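Local atomic coordinates of hypothetical protein Atu3615 (Agrobacterium tumefaciens str. C58, PDB entry 1ZNP), a protein that is of unknown function but belongs to the cupin superfamily (DUF985), with a largely beta-stranded fold and a short helix near its N-terminus. Residues S6-A9 / I10-E13. Numbering follows the deposited sequence.
Sequences SAQA and IIRE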
loop_
_atom_site.group_PDB
_atom_site.type_symbol
_atom_site.label_atom_id
_atom_site.label_comp_id
_atom_site.label_asym_id
_atom_site.label_seq_id
_atom_site.Cartn_x
_atom_site.Cartn_y
_atom_site.Cartn_z
ATOM N N SER A 6 -17.972 -18.857 10.552
ATOM C CA SER A 6 -18.906 -17.836 10.111
ATOM C C SER A 6 -18.708 -16.635 11.005
ATOM O O SER A 6 -18.267 -16.773 12.144
ATOM C CB SER A 6 -20.340 -18.323 10.266
ATOM O OG SER A 6 -20.678 -18.421 11.637
ATOM N N ALA A 7 -19.046 -15.459 10.493
ATOM C CA ALA A 7 -18.913 -14.229 11.253
ATOM C C ALA A 7 -19.695 -14.316 12.553
ATOM O O ALA A 7 -19.220 -13.871 13.602
ATOM C CB ALA A 7 -19.406 -13.057 10.429
ATOM N N GLN A 8 -20.892 -14.891 12.493
ATOM C CA GLN A 8 -21.700 -15.009 13.697
ATOM C C GLN A 8 -21.071 -15.915 14.737
ATOM O O GLN A 8 -21.262 -15.715 15.937
ATOM C CB GLN A 8 -23.109 -15.501 13.371
ATOM C CG GLN A 8 -24.120 -14.368 13.311
ATOM C CD GLN A 8 -24.270 -13.631 14.653
ATOM O OE1 GLN A 8 -24.550 -12.427 14.685
ATOM N NE2 GLN A 8 -24.096 -14.355 15.759
ATOM N N ALA A 9 -20.322 -16.912 14.291
ATOM C CA ALA A 9 -19.684 -17.807 15.238
ATOM C C ALA A 9 -18.525 -17.055 15.909
ATOM O O ALA A 9 -18.265 -17.218 17.103
ATOM C CB ALA A 9 -19.188 -19.055 14.522
ATOM N N ILE A 10 -17.845 -16.213 15.136
ATOM C CA ILE A 10 -16.726 -15.436 15.659
ATOM C C ILE A 10 -17.239 -14.394 16.632
ATOM O O ILE A 10 -16.720 -14.256 17.741
ATOM C CB ILE A 10 -15.962 -14.724 14.529
ATOM C CG1 ILE A 10 -15.324 -15.766 13.613
ATOM C CG2 ILE A 10 -14.878 -13.833 15.116
ATOM C CD1 ILE A 10 -14.774 -15.206 12.321
ATOM N N ILE A 11 -18.257 -13.657 16.194
ATOM C CA ILE A 11 -18.887 -12.619 17.006
ATOM C C ILE A 11 -19.317 -13.211 18.338
ATOM O O ILE A 11 -19.134 -12.610 19.398
ATOM C CB ILE A 11 -20.144 -12.059 16.305
ATOM C CG1 ILE A 11 -19.733 -11.171 15.132
ATOM C CG2 ILE A 11 -21.014 -11.313 17.297
ATOM C CD1 ILE A 11 -20.907 -10.564 14.393
ATOM N N ARG A 12 -19.901 -14.399 18.267
ATOM C CA ARG A 12 -20.363 -15.079 19.458
ATOM C C ARG A 12 -19.203 -15.559 20.319
ATOM O O ARG A 12 -19.174 -15.302 21.526
ATOM C CB ARG A 12 -21.263 -16.262 19.078
ATOM C CG ARG A 12 -21.519 -17.229 20.227
ATOM C CD ARG A 12 -22.052 -16.498 21.462
ATOM N NE ARG A 12 -21.959 -17.312 22.674
ATOM C CZ ARG A 12 -22.385 -16.928 23.874
ATOM N NH1 ARG A 12 -22.942 -15.733 24.035
ATOM N NH2 ARG A 12 -22.250 -17.743 24.915
ATOM N N GLU A 13 -18.242 -16.237 19.701
ATOM C CA GLU A 13 -17.109 -16.756 20.443
ATOM C C GLU A 13 -16.229 -15.706 21.094
ATOM O O GLU A 13 -15.764 -15.895 22.208
ATOM C CB GLU A 13 -16.254 -17.640 19.541
ATOM C CG GLU A 13 -15.039 -18.255 20.237
ATOM C CD GLU A 13 -15.406 -19.194 21.378
ATOM O OE1 GLU A 13 -16.566 -19.667 21.424
ATOM O OE2 GLU A 13 -14.526 -19.478 22.221
#
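S6 O accepts the amide of I10 (I10 N to S6 O, 3.1 Å), the first i to i+4 bond of the short N-terminal helix 7-14 of this cupin fold, and S6 is its N-cap. The case illustrates how an N-cap side chain serves an amide of the first turn, here A9 N. With chi1 at 69°, the serine hydroxyl turns back over the first turn, where S6 OG accepts from A9 N at 3.1 Å, a capping bond bent to 143° at the hydrogen; A9 N also makes a weak bond to S6 O. Beyond the cap the i to i+4 pattern continues. A7 O receives I11 N at 2.8 Å in a nearly linear bond, Q8 O is approached by R12 N from above its carbonyl plane, and A9 O receives E13 N at 2.8 Å. The side chains sort by face. I10, the buried one, packs on L46 of strand 41-48 and on F117 and L119 of strand 117-124, seating the helix against the sheet, while A7 and I11 touch E48. Q8, R12 and E13 lie exposed. I11 holds CG1 beside its own backbone N (chi1 -73°), which brings CG1 to 3.1 Å from A7 O, and its CD1 ends 4.1 Å from Q8 OE1.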